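PDB 2INV: inulin fructotransferase from Bacillus sp. snu-7, which cleaves inulin from its chain end by intramolecular fructosyl transfer, releasing a cyclic difructose anhydride rather than a hydrolysis product. Local coordinates for residues I138-F143 against F173-M178; R264-S269 against E288-A293; F334-P339 against S370-Q375. All coordinates share one frame; numbering follows the deposited sequence.

The three contacts follow one another along a right-handed parallel beta-helix, contacts 1 and 2 joining strands of successive turns, contact 3 a strand to the loop that follows its neighbour. Contact 2 lies about 25 Å from contact 1, centre to centre, and contact 3 another 23 Å from contact 2; contacts 1 and 3, 39 Å apart, are on opposite sides of the chain's centre. Contacts 1 and 2 both border a second subunit and both lie near bound phosphonate, at D142 in the first and about 5 Å from the side chain of S269 in the second. None touches fructose: the side chain of F173 is about 12 Å from a bound beta-D-fructofuranose, the side chain of R264 about 10 Å from a bound beta-D-fructofuranose, and the side chain of N337 about 13 Å.

Contact 1: I138-F143 against F173-M178; sequences IVFRDF and FHITGM. With 2PO (phosphonate), chain G.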
ATOM      1  N   ILE A 138     -14.077 -13.926   3.741  1.00 13.55           N
ATOM      2  CA  ILE A 138     -13.076 -14.958   4.008  1.00 12.90           C
ATOM      3  C   ILE A 138     -11.671 -14.375   3.913  1.00 12.22           C
ATOM      4  O   ILE A 138     -11.344 -13.649   2.971  1.00 11.68           O
ATOM      5  CB  ILE A 138     -13.225 -16.158   3.064  1.00 13.61           C
ATOM      6  CG1 ILE A 138     -14.594 -16.811   3.309  1.00 14.76           C
ATOM      7  CG2 ILE A 138     -12.113 -17.164   3.324  1.00 14.34           C
ATOM      8  CD1 ILE A 138     -14.893 -17.985   2.423  1.00 12.09           C
ATOM      9  N   VAL A 139     -10.855 -14.706   4.909  1.00 10.85           N
ATOM     10  CA  VAL A 139      -9.495 -14.209   5.014  1.00 11.82           C
ATOM     11  C   VAL A 139      -8.447 -15.326   5.112  1.00 10.80           C
ATOM     12  O   VAL A 139      -8.567 -16.223   5.953  1.00 10.38           O
ATOM     13  CB  VAL A 139      -9.375 -13.287   6.255  1.00 12.04           C
ATOM     14  CG1 VAL A 139      -7.976 -12.709   6.337  1.00 13.07           C
ATOM     15  CG2 VAL A 139     -10.419 -12.191   6.177  1.00 12.82           C
ATOM     16  N   PHE A 140      -7.426 -15.260   4.255  1.00  9.70           N
ATOM     17  CA  PHE A 140      -6.328 -16.228   4.243  1.00 10.70           C
ATOM     18  C   PHE A 140      -5.086 -15.410   4.536  1.00 10.79           C
ATOM     19  O   PHE A 140      -4.711 -14.567   3.719  1.00  9.62           O
ATOM     20  CB  PHE A 140      -6.161 -16.848   2.859  1.00 10.21           C
ATOM     21  CG  PHE A 140      -7.120 -17.959   2.559  1.00 11.24           C
ATOM     22  CD1 PHE A 140      -6.887 -19.258   3.004  1.00 11.29           C
ATOM     23  CD2 PHE A 140      -8.251 -17.708   1.796  1.00 10.38           C
ATOM     24  CE1 PHE A 140      -7.766 -20.281   2.683  1.00 12.16           C
ATOM     25  CE2 PHE A 140      -9.136 -18.726   1.472  1.00 11.12           C
ATOM     26  CZ  PHE A 140      -8.888 -20.020   1.918  1.00 11.72           C
ATOM     27  N   ARG A 141      -4.426 -15.642   5.666  1.00 10.61           N
ATOM     28  CA  ARG A 141      -3.260 -14.827   5.929  1.00 11.63           C
ATOM     29  C   ARG A 141      -2.117 -15.404   6.737  1.00 11.09           C
ATOM     30  O   ARG A 141      -2.268 -16.308   7.557  1.00 11.79           O
ATOM     31  CB  ARG A 141      -3.697 -13.523   6.586  1.00 11.74           C
ATOM     32  CG  ARG A 141      -4.162 -13.700   8.005  1.00 13.92           C
ATOM     33  CD  ARG A 141      -4.739 -12.421   8.558  1.00 15.33           C
ATOM     34  NE  ARG A 141      -3.741 -11.361   8.619  1.00 16.64           N
ATOM     35  CZ  ARG A 141      -4.005 -10.122   9.020  1.00 16.35           C
ATOM     36  NH1 ARG A 141      -5.238  -9.794   9.394  1.00 17.19           N
ATOM     37  NH2 ARG A 141      -3.041  -9.212   9.053  1.00 16.04           N
ATOM     38  N   ASP A 142      -0.960 -14.819   6.472  1.00 11.15           N
ATOM     39  CA  ASP A 142       0.286 -15.135   7.130  1.00 11.27           C
ATOM     40  C   ASP A 142       0.712 -16.591   7.260  1.00 11.09           C
ATOM     41  O   ASP A 142       1.180 -17.008   8.313  1.00 10.95           O
ATOM     42  CB  ASP A 142       0.294 -14.454   8.497  1.00 12.12           C
ATOM     43  CG  ASP A 142      -0.047 -12.971   8.403  1.00 12.51           C
ATOM     44  OD1 ASP A 142       0.594 -12.253   7.605  1.00 12.09           O
ATOM     45  OD2 ASP A 142      -0.961 -12.519   9.121  1.00 12.10           O
ATOM     46  N   PHE A 143       0.547 -17.374   6.199  1.00 11.22           N
ATOM     47  CA  PHE A 143       1.024 -18.753   6.224  1.00 11.18           C
ATOM     48  C   PHE A 143       1.627 -19.137   4.875  1.00 11.74           C
ATOM     49  O   PHE A 143       1.574 -18.362   3.922  1.00 12.45           O
ATOM     50  CB  PHE A 143      -0.046 -19.750   6.737  1.00 11.06           C
ATOM     51  CG  PHE A 143      -1.156 -20.050   5.783  1.00 10.30           C
ATOM     52  CD1 PHE A 143      -1.033 -21.086   4.855  1.00 11.18           C
ATOM     53  CD2 PHE A 143      -2.368 -19.369   5.874  1.00 11.77           C
ATOM     54  CE1 PHE A 143      -2.118 -21.444   4.035  1.00 10.55           C
ATOM     55  CE2 PHE A 143      -3.442 -19.718   5.065  1.00 10.94           C
ATOM     56  CZ  PHE A 143      -3.315 -20.756   4.151  1.00 11.82           C
ATOM     57  N   PHE A 173     -13.293 -10.595  -0.044  1.00 11.48           N
ATOM     58  CA  PHE A 173     -12.282 -11.550   0.391  1.00 10.64           C
ATOM     59  C   PHE A 173     -10.995 -10.785   0.644  1.00 11.52           C
ATOM     60  O   PHE A 173     -10.783  -9.709   0.068  1.00 10.53           O
ATOM     61  CB  PHE A 173     -12.079 -12.636  -0.664  1.00 10.48           C
ATOM     62  CG  PHE A 173     -13.021 -13.808  -0.510  1.00 10.62           C
ATOM     63  CD1 PHE A 173     -14.280 -13.633   0.055  1.00  9.23           C
ATOM     64  CD2 PHE A 173     -12.663 -15.073  -0.951  1.00 10.84           C
ATOM     65  CE1 PHE A 173     -15.166 -14.698   0.177  1.00 10.28           C
ATOM     66  CE2 PHE A 173     -13.540 -16.145  -0.836  1.00 11.03           C
ATOM     67  CZ  PHE A 173     -14.798 -15.961  -0.272  1.00 10.57           C
ATOM     68  N   HIS A 174     -10.151 -11.332   1.516  1.00 11.20           N
ATOM     69  CA  HIS A 174      -8.884 -10.703   1.867  1.00 11.22           C
ATOM     70  C   HIS A 174      -7.781 -11.757   1.885  1.00 11.87           C
ATOM     71  O   HIS A 174      -7.871 -12.758   2.610  1.00 10.77           O
ATOM     72  CB  HIS A 174      -9.017 -10.046   3.242  1.00 11.72           C
ATOM     73  CG  HIS A 174      -7.948  -9.048   3.556  1.00 12.62           C
ATOM     74  ND1 HIS A 174      -6.926  -8.742   2.683  1.00 13.29           N
ATOM     75  CD2 HIS A 174      -7.773  -8.245   4.634  1.00 11.48           C
ATOM     76  CE1 HIS A 174      -6.169  -7.796   3.208  1.00 12.14           C
ATOM     77  NE2 HIS A 174      -6.660  -7.477   4.390  1.00 14.20           N
ATOM     78  N   ILE A 175      -6.749 -11.525   1.078  1.00 11.65           N
ATOM     79  CA  ILE A 175      -5.615 -12.439   0.974  1.00 12.75           C
ATOM     80  C   ILE A 175      -4.342 -11.650   1.264  1.00 12.30           C
ATOM     81  O   ILE A 175      -3.817 -10.986   0.370  1.00 12.02           O
ATOM     82  CB  ILE A 175      -5.486 -13.001  -0.458  1.00 13.71           C
ATOM     83  CG1 ILE A 175      -6.782 -13.699  -0.885  1.00 14.54           C
ATOM     84  CG2 ILE A 175      -4.296 -13.949  -0.540  1.00 15.41           C
ATOM     85  CD1 ILE A 175      -7.144 -14.915  -0.044  1.00 13.33           C
ATOM     86  N   THR A 176      -3.842 -11.701   2.495  1.00 11.76           N
ATOM     87  CA  THR A 176      -2.637 -10.942   2.807  1.00 12.40           C
ATOM     88  C   THR A 176      -1.558 -11.656   3.628  1.00 12.27           C
ATOM     89  O   THR A 176      -1.824 -12.621   4.331  1.00 12.33           O
ATOM     90  CB  THR A 176      -3.007  -9.610   3.498  1.00 12.49           C
ATOM     91  OG1 THR A 176      -1.820  -8.841   3.723  1.00 15.10           O
ATOM     92  CG2 THR A 176      -3.700  -9.873   4.828  1.00 14.73           C
ATOM     93  N   GLY A 177      -0.330 -11.160   3.495  1.00 13.04           N
ATOM     94  CA  GLY A 177       0.824 -11.695   4.202  1.00 11.61           C
ATOM     95  C   GLY A 177       1.198 -13.127   3.889  1.00 12.28           C
ATOM     96  O   GLY A 177       1.945 -13.755   4.630  1.00 11.97           O
HETATM   97  N   MSE A 178       0.707 -13.645   2.772  1.00 12.55           N
HETATM   98  CA  MSE A 178       0.976 -15.032   2.408  1.00 12.72           C
HETATM   99  C   MSE A 178       2.291 -15.329   1.706  1.00 12.43           C
HETATM  100  O   MSE A 178       3.013 -14.426   1.254  1.00 12.24           O
HETATM  101  CB  MSE A 178      -0.163 -15.575   1.548  1.00 12.20           C
HETATM  102  CG  MSE A 178      -1.550 -15.415   2.171  1.00 13.76           C
HETATM  103 SE   MSE A 178      -2.120 -16.954   3.169  1.00 16.80          SE
HETATM  104  CE  MSE A 178      -1.575 -18.310   1.904  1.00 15.45           C
TER
HETATM  105  P   2PO G1002      -1.859  -9.668  12.640  1.00 47.24           P
HETATM  106  O1P 2PO G1002      -3.360 -10.150  12.667  1.00 45.49           O
HETATM  107  O2P 2PO G1002      -0.959 -10.957  12.409  1.00 45.72           O
HETATM  108  O3P 2PO G1002      -1.425  -8.769  13.750  1.00 46.04           O
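Four backbone hydrogen bonds join I138-F143 to F173-M178 as parallel neighbours: H174 N to I138 O, F140 N to H174 O (3.0 Å), T176 N to F140 O and D142 N to T176 O (3.2 Å). The T176 bond is the most bent, 139° at its hydrogen. R141 CB rests beside T176, and the arginine chain bends at chi3 (-63°), bringing NE to D142 OD2 at 3.1 Å in a salt bridge that meets the carboxylate from above its plane. The guanidinium is thereby sandwiched: T176 CG2 lies 3.9 Å above one face, and phosphonate O1P lies over the other, 3.7 Å from R141 CZ. T176 OG1 bonds instead to N198 O.

On the sheet face carrying F140 and I175, the packing is apolar. I175 CD1 comes within 3.5 Å of F140 CD2, and I138 CB sits over the centre of the F173 ring, 3.7 Å from its centroid. The bent selenomethionine M178 places SE and CE over one face of F143, with SE 3.9 Å from the ring centroid, a Met-aromatic contact.

Strand 80-84 pairs with 138-143 along its other edge, its I82 touching F140 and F143, while strand 196-198 lies beyond 173-178. Across the core, V127 of strand 123-127 and I164 of strand 162-166 meet the aromatic side chains. The face of V139, R141 and H174 turns to other subunits, where R141 packs on R141 of both the second and the third.

Contact 2: R264-S269 against E288-A293; sequences RCSVTS and ENLITA
R264 and E288 run side by side in the same direction, one turn of the helix apart, and end in a salt bridge. R264 NE gives a nearly straight bond to E288 OE1 at 3.0 Å, with NH2 adding a weak one. OE1 lies close to the guanidinium plane, but the two flat groups are turned 59° against each other, and the arginine meets the carboxylate from above its plane. A water receives a weak bond from R264 NH2 and donates to E288 OE2 (2.7 Å), tying the tips together a second time. R264 NH1 reaches E240, so the guanidinium is shared by two acids; an alanine here would probably leave E288 and E240 without their common counter-charge and the bridging water less firmly held.

N289 turns its amide back across the chain, CG anti to the carbonyl carbon (chi1 -56°), and OD1 takes the backbone N of C265 in a short bond of 2.6 Å. Beyond it the ladder is ordinary: L290 N to C265 O, V267 N to L290 O (2.7 Å) and T292 N to V267 O. I291 bends at chi2 (-67°) and brings CD1 alongside V267 CB at 3.7 Å. On the reverse face, T268 and T292 stand side by side with CG2 against CG2, 3.5 Å apart, while T268 OG1 donates to S266 OG.

Segment 264-269 pairs on its far edge with strand 243-245, and 288-293 with strand 328-337, where T292 OG1 bonds to S330 O and also to D331 of a second subunit. F259 of strand 258-260 and L280 and L282 of strand 280-283 pack against the V267-I291 side of the sheet.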
ATOM      1  N   ARG A 264     -11.988   0.039 -17.670  1.00 13.43           N
ATOM      2  CA  ARG A 264     -11.790   1.030 -16.624  1.00 13.82           C
ATOM      3  C   ARG A 264     -10.954   0.559 -15.442  1.00 13.11           C
ATOM      4  O   ARG A 264     -11.298   0.832 -14.289  1.00 12.67           O
ATOM      5  CB  ARG A 264     -13.134   1.510 -16.085  1.00 15.43           C
ATOM      6  CG  ARG A 264     -14.018   2.170 -17.097  1.00 18.98           C
ATOM      7  CD  ARG A 264     -15.274   1.355 -17.300  1.00 21.99           C
ATOM      8  NE  ARG A 264     -15.822   1.603 -18.626  1.00 25.19           N
ATOM      9  CZ  ARG A 264     -16.662   0.797 -19.261  1.00 23.76           C
ATOM     10  NH1 ARG A 264     -17.067  -0.321 -18.692  1.00 22.46           N
ATOM     11  NH2 ARG A 264     -17.075   1.105 -20.481  1.00 25.84           N
ATOM     12  N   CYS A 265      -9.865  -0.150 -15.706  1.00 12.17           N
ATOM     13  CA  CYS A 265      -9.019  -0.606 -14.610  1.00 10.71           C
ATOM     14  C   CYS A 265      -7.808   0.305 -14.575  1.00 10.79           C
ATOM     15  O   CYS A 265      -7.647   1.153 -15.467  1.00  9.70           O
ATOM     16  CB  CYS A 265      -8.584  -2.059 -14.820  1.00 11.07           C
ATOM     17  SG  CYS A 265      -9.954  -3.235 -14.861  1.00 11.51           S
ATOM     18  N   SER A 266      -6.958   0.140 -13.563  1.00 10.50           N
ATOM     19  CA  SER A 266      -5.781   0.990 -13.465  1.00 11.88           C
ATOM     20  C   SER A 266      -4.548   0.246 -12.987  1.00 12.02           C
ATOM     21  O   SER A 266      -4.582  -0.451 -11.964  1.00 12.19           O
ATOM     22  CB  SER A 266      -6.063   2.170 -12.529  1.00 12.14           C
ATOM     23  OG  SER A 266      -4.895   2.934 -12.312  1.00 14.62           O
ATOM     24  N   VAL A 267      -3.459   0.401 -13.735  1.00 12.21           N
ATOM     25  CA  VAL A 267      -2.195  -0.227 -13.390  1.00 12.03           C
ATOM     26  C   VAL A 267      -1.201   0.920 -13.241  1.00 12.43           C
ATOM     27  O   VAL A 267      -0.655   1.428 -14.227  1.00 13.25           O
ATOM     28  CB  VAL A 267      -1.762  -1.205 -14.491  1.00 11.92           C
ATOM     29  CG1 VAL A 267      -0.415  -1.815 -14.162  1.00 11.42           C
ATOM     30  CG2 VAL A 267      -2.812  -2.305 -14.628  1.00 10.72           C
ATOM     31  N   THR A 268      -0.975   1.308 -11.989  1.00 12.50           N
ATOM     32  CA  THR A 268      -0.121   2.437 -11.663  1.00 12.36           C
ATOM     33  C   THR A 268       0.870   2.208 -10.524  1.00 12.16           C
ATOM     34  O   THR A 268       0.603   1.444  -9.596  1.00 11.34           O
ATOM     35  CB  THR A 268      -1.004   3.625 -11.255  1.00 14.16           C
ATOM     36  OG1 THR A 268      -2.060   3.788 -12.210  1.00 17.83           O
ATOM     37  CG2 THR A 268      -0.177   4.893 -11.152  1.00 14.39           C
ATOM     38  N   SER A 269       2.008   2.895 -10.599  1.00 11.51           N
ATOM     39  CA  SER A 269       3.026   2.824  -9.552  1.00 11.80           C
ATOM     40  C   SER A 269       3.527   1.405  -9.288  1.00 11.80           C
ATOM     41  O   SER A 269       3.570   0.957  -8.145  1.00 12.42           O
ATOM     42  CB  SER A 269       2.456   3.408  -8.256  1.00 10.45           C
ATOM     43  OG  SER A 269       1.975   4.721  -8.469  1.00 14.39           O
ATOM     44  N   GLU A 288     -10.794   1.806 -21.930  1.00 11.43           N
ATOM     45  CA  GLU A 288     -10.616   2.852 -20.930  1.00 11.99           C
ATOM     46  C   GLU A 288      -9.765   2.562 -19.690  1.00 11.08           C
ATOM     47  O   GLU A 288     -10.144   2.910 -18.572  1.00 10.46           O
ATOM     48  CB  GLU A 288     -12.013   3.336 -20.518  1.00 13.00           C
ATOM     49  CG  GLU A 288     -12.821   3.814 -21.720  1.00 14.28           C
ATOM     50  CD  GLU A 288     -14.324   3.609 -21.585  1.00 14.07           C
ATOM     51  OE1 GLU A 288     -14.849   3.735 -20.461  1.00 14.47           O
ATOM     52  OE2 GLU A 288     -14.981   3.328 -22.612  1.00 16.72           O
ATOM     53  N   ASN A 289      -8.603   1.951 -19.890  1.00 10.74           N
ATOM     54  CA  ASN A 289      -7.724   1.628 -18.775  1.00 10.11           C
ATOM     55  C   ASN A 289      -6.539   2.574 -18.675  1.00 10.38           C
ATOM     56  O   ASN A 289      -6.053   3.105 -19.680  1.00 10.54           O
ATOM     57  CB  ASN A 289      -7.232   0.188 -18.902  1.00  9.90           C
ATOM     58  CG  ASN A 289      -8.374  -0.799 -19.005  1.00 10.67           C
ATOM     59  OD1 ASN A 289      -9.025  -1.120 -18.011  1.00  9.67           O
ATOM     60  ND2 ASN A 289      -8.639  -1.269 -20.218  1.00  8.87           N
ATOM     61  N   LEU A 290      -6.095   2.781 -17.440  1.00  9.52           N
ATOM     62  CA  LEU A 290      -4.977   3.659 -17.149  1.00 10.74           C
ATOM     63  C   LEU A 290      -3.731   2.871 -16.763  1.00 10.12           C
ATOM     64  O   LEU A 290      -3.731   2.132 -15.772  1.00 12.00           O
ATOM     65  CB  LEU A 290      -5.371   4.610 -16.024  1.00  8.98           C
ATOM     66  CG  LEU A 290      -4.338   5.602 -15.489  1.00  7.94           C
ATOM     67  CD1 LEU A 290      -3.940   6.590 -16.571  1.00  8.65           C
ATOM     68  CD2 LEU A 290      -4.929   6.329 -14.288  1.00  9.91           C
ATOM     69  N   ILE A 291      -2.685   3.021 -17.571  1.00 10.63           N
ATOM     70  CA  ILE A 291      -1.408   2.352 -17.339  1.00 11.74           C
ATOM     71  C   ILE A 291      -0.435   3.508 -17.226  1.00 11.24           C
ATOM     72  O   ILE A 291       0.009   4.052 -18.235  1.00 10.76           O
ATOM     73  CB  ILE A 291      -1.017   1.482 -18.532  1.00 12.30           C
ATOM     74  CG1 ILE A 291      -2.230   0.660 -18.976  1.00 13.55           C
ATOM     75  CG2 ILE A 291       0.145   0.572 -18.151  1.00 13.77           C
ATOM     76  CD1 ILE A 291      -2.659  -0.371 -17.981  1.00 15.73           C
ATOM     77  N   THR A 292      -0.090   3.878 -16.001  1.00 11.46           N
ATOM     78  CA  THR A 292       0.784   5.017 -15.815  1.00 11.34           C
ATOM     79  C   THR A 292       1.712   4.905 -14.617  1.00 10.93           C
ATOM     80  O   THR A 292       1.459   4.129 -13.695  1.00  9.18           O
ATOM     81  CB  THR A 292      -0.085   6.278 -15.675  1.00 12.10           C
ATOM     82  OG1 THR A 292       0.723   7.452 -15.783  1.00 12.73           O
ATOM     83  CG2 THR A 292      -0.804   6.278 -14.328  1.00 12.09           C
ATOM     84  N   ALA A 293       2.780   5.698 -14.640  1.00 10.87           N
ATOM     85  CA  ALA A 293       3.752   5.724 -13.550  1.00 10.76           C
ATOM     86  C   ALA A 293       4.344   4.355 -13.207  1.00 10.96           C
ATOM     87  O   ALA A 293       4.577   4.051 -12.034  1.00 10.28           O
ATOM     88  CB  ALA A 293       3.109   6.328 -12.310  1.00  9.50           C
TER
HETATM   89  O   HOH W   1     -17.685   3.051 -22.710  1.00 39.97           O

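Contact 3: F334-P339 against S370-Q375; sequences FAYNVP and SDVASQ
D371 reaches back from its loop to the end of strand 328-337, its carboxylate lying among backbone atoms of Y336 and V338. CB lies near N337 ND2. The first torsion sets CG between the backbone N and the carbonyl carbon (chi1 62°), bringing CG to 3.4 Å from N337 ND2, whose amide plane is turned 70° from the carboxylate. Of the two oxygens, OD1 comes within 3.3 Å of N337 ND2 and also lies 2.9 Å from V338 O, two acceptors close together. OD2 receives a weak but straight bond from V338 N at 3.5 Å, while approaching Y336 O and lying at the edge of the Y336 ring. The two carbonyl oxygens close to the carboxylate would tend to raise its pKa, an effect that the V338 N-H and solvent probably offset in part.

The backbone adds one hydrogen bond, D371 N to Y336 O at 3.3 Å, nearly along the C=O axis, and S370 CA lies close to the same oxygen. S370 is bridged to Y336 in parallel, S370 CB lying 3.9 Å from Y336 CB. S370 OG donates to V372 O across the start of the loop. V372 CG2 comes to 4.2 Å from Y336 CE1. V338 CG2 lies over one ring face, and the hydroxyl at the ring's tip bonds to D315.

This is where one parallel ladder of the beta-helix runs out: strand 362-370 gives its last bridge to strand 328-337 and passes into the turn that leads to strand 375-379, a corner of the kind that joins sheet faces in pectate-lyase-like solenoids.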
ATOM      1  N   PHE A 334      10.583   2.984 -19.787  1.00 11.94           N
ATOM      2  CA  PHE A 334      10.967   1.717 -20.399  1.00 12.42           C
ATOM      3  C   PHE A 334      12.484   1.557 -20.497  1.00 11.88           C
ATOM      4  O   PHE A 334      13.156   2.334 -21.172  1.00 13.41           O
ATOM      5  CB  PHE A 334      10.383   1.590 -21.812  1.00 12.59           C
ATOM      6  CG  PHE A 334       8.880   1.536 -21.862  1.00 12.36           C
ATOM      7  CD1 PHE A 334       8.122   2.686 -21.667  1.00 14.01           C
ATOM      8  CD2 PHE A 334       8.224   0.340 -22.127  1.00 13.32           C
ATOM      9  CE1 PHE A 334       6.736   2.653 -21.739  1.00 13.85           C
ATOM     10  CE2 PHE A 334       6.831   0.291 -22.200  1.00 12.28           C
ATOM     11  CZ  PHE A 334       6.089   1.445 -22.008  1.00 12.09           C
ATOM     12  N   ALA A 335      13.014   0.532 -19.836  1.00 11.83           N
ATOM     13  CA  ALA A 335      14.448   0.244 -19.861  1.00 11.20           C
ATOM     14  C   ALA A 335      14.603  -1.108 -20.547  1.00 11.92           C
ATOM     15  O   ALA A 335      14.326  -2.154 -19.963  1.00 12.00           O
ATOM     16  CB  ALA A 335      15.000   0.185 -18.446  1.00 12.21           C
ATOM     17  N   TYR A 336      15.045  -1.076 -21.795  1.00 12.69           N
ATOM     18  CA  TYR A 336      15.198  -2.288 -22.583  1.00 14.01           C
ATOM     19  C   TYR A 336      16.653  -2.615 -22.914  1.00 15.02           C
ATOM     20  O   TYR A 336      17.342  -1.860 -23.611  1.00 15.12           O
ATOM     21  CB  TYR A 336      14.352  -2.144 -23.854  1.00 14.23           C
ATOM     22  CG  TYR A 336      14.367  -3.319 -24.792  1.00 13.89           C
ATOM     23  CD1 TYR A 336      15.477  -3.577 -25.595  1.00 14.39           C
ATOM     24  CD2 TYR A 336      13.261  -4.160 -24.905  1.00 14.72           C
ATOM     25  CE1 TYR A 336      15.488  -4.640 -26.489  1.00 14.46           C
ATOM     26  CE2 TYR A 336      13.261  -5.229 -25.800  1.00 13.97           C
ATOM     27  CZ  TYR A 336      14.375  -5.461 -26.587  1.00 14.36           C
ATOM     28  OH  TYR A 336      14.387  -6.510 -27.476  1.00 14.78           O
ATOM     29  N   ASN A 337      17.116  -3.751 -22.396  1.00 15.45           N
ATOM     30  CA  ASN A 337      18.486  -4.207 -22.621  1.00 16.49           C
ATOM     31  C   ASN A 337      18.454  -5.669 -23.064  1.00 16.28           C
ATOM     32  O   ASN A 337      18.329  -6.586 -22.240  1.00 15.88           O
ATOM     33  CB  ASN A 337      19.306  -4.087 -21.336  1.00 19.29           C
ATOM     34  CG  ASN A 337      20.783  -4.236 -21.576  1.00 22.62           C
ATOM     35  OD1 ASN A 337      21.578  -4.196 -20.641  1.00 25.15           O
ATOM     36  ND2 ASN A 337      21.164  -4.377 -22.833  1.00 23.79           N
ATOM     37  N   VAL A 338      18.561  -5.880 -24.369  1.00 15.56           N
ATOM     38  CA  VAL A 338      18.521  -7.218 -24.923  1.00 17.07           C
ATOM     39  C   VAL A 338      19.526  -7.380 -26.062  1.00 17.91           C
ATOM     40  O   VAL A 338      19.612  -6.544 -26.961  1.00 17.91           O
ATOM     41  CB  VAL A 338      17.101  -7.546 -25.442  1.00 16.55           C
ATOM     42  CG1 VAL A 338      17.075  -8.928 -26.094  1.00 16.07           C
ATOM     43  CG2 VAL A 338      16.110  -7.493 -24.295  1.00 15.92           C
ATOM     44  N   PRO A 339      20.340  -8.445 -26.003  1.00 19.20           N
ATOM     45  CA  PRO A 339      21.355  -8.769 -27.010  1.00 20.56           C
ATOM     46  C   PRO A 339      20.789  -8.730 -28.430  1.00 21.40           C
ATOM     47  O   PRO A 339      19.764  -9.354 -28.713  1.00 21.44           O
ATOM     48  CB  PRO A 339      21.785 -10.174 -26.602  1.00 20.14           C
ATOM     49  CG  PRO A 339      21.790 -10.072 -25.113  1.00 20.65           C
ATOM     50  CD  PRO A 339      20.544  -9.252 -24.783  1.00 19.60           C
ATOM     51  N   SER A 370      17.179   2.150 -24.487  1.00 18.79           N
ATOM     52  CA  SER A 370      17.500   0.837 -24.991  1.00 20.39           C
ATOM     53  C   SER A 370      18.853   0.815 -25.650  1.00 21.13           C
ATOM     54  O   SER A 370      19.322   1.821 -26.196  1.00 20.67           O
ATOM     55  CB  SER A 370      16.416   0.337 -25.956  1.00 21.83           C
ATOM     56  OG  SER A 370      16.366   1.131 -27.119  1.00 26.22           O
ATOM     57  N   ASP A 371      19.468  -0.357 -25.591  1.00 22.06           N
ATOM     58  CA  ASP A 371      20.790  -0.575 -26.146  1.00 22.89           C
ATOM     59  C   ASP A 371      20.749  -0.656 -27.668  1.00 22.26           C
ATOM     60  O   ASP A 371      21.797  -0.615 -28.327  1.00 22.05           O
ATOM     61  CB  ASP A 371      21.365  -1.869 -25.574  1.00 24.13           C
ATOM     62  CG  ASP A 371      20.536  -3.084 -25.949  1.00 26.06           C
ATOM     63  OD1 ASP A 371      21.116  -4.176 -26.159  1.00 26.46           O
ATOM     64  OD2 ASP A 371      19.300  -2.946 -26.031  1.00 26.14           O
ATOM     65  N   VAL A 372      19.548  -0.758 -28.226  1.00 20.85           N
ATOM     66  CA  VAL A 372      19.418  -0.864 -29.660  1.00 20.18           C
ATOM     67  C   VAL A 372      18.370   0.080 -30.209  1.00 19.53           C
ATOM     68  O   VAL A 372      17.529   0.591 -29.473  1.00 19.12           O
ATOM     69  CB  VAL A 372      19.039  -2.298 -30.067  1.00 20.56           C
ATOM     70  CG1 VAL A 372      20.100  -3.273 -29.619  1.00 21.06           C
ATOM     71  CG2 VAL A 372      17.694  -2.668 -29.450  1.00 21.36           C
ATOM     72  N   ALA A 373      18.440   0.319 -31.512  1.00 18.78           N
ATOM     73  CA  ALA A 373      17.470   1.176 -32.166  1.00 17.92           C
ATOM     74  C   ALA A 373      16.152   0.477 -31.871  1.00 16.97           C
ATOM     75  O   ALA A 373      16.029  -0.727 -32.069  1.00 16.21           O
ATOM     76  CB  ALA A 373      17.726   1.223 -33.666  1.00 19.37           C
ATOM     77  N   SER A 374      15.173   1.226 -31.385  1.00 16.21           N
ATOM     78  CA  SER A 374      13.885   0.645 -31.037  1.00 16.10           C
ATOM     79  C   SER A 374      12.725   1.549 -31.413  1.00 15.79           C
ATOM     80  O   SER A 374      12.864   2.774 -31.416  1.00 15.10           O
ATOM     81  CB  SER A 374      13.855   0.363 -29.533  1.00 16.71           C
ATOM     82  OG  SER A 374      12.526   0.227 -29.057  1.00 16.55           O
ATOM     83  N   GLN A 375      11.587   0.951 -31.755  1.00 14.90           N
ATOM     84  CA  GLN A 375      10.417   1.747 -32.078  1.00 14.14           C
ATOM     85  C   GLN A 375       9.673   1.863 -30.755  1.00 14.62           C
ATOM     86  O   GLN A 375       9.121   0.874 -30.249  1.00 14.45           O
ATOM     87  CB  GLN A 375       9.544   1.068 -33.140  1.00 14.58           C
ATOM     88  CG  GLN A 375      10.075   1.193 -34.581  1.00 15.20           C
ATOM     89  CD  GLN A 375      10.462   2.611 -34.966  1.00 15.80           C
ATOM     90  OE1 GLN A 375      11.648   2.955 -34.983  1.00 18.12           O
ATOM     91  NE2 GLN A 375       9.465   3.442 -35.279  1.00 14.81           N
TER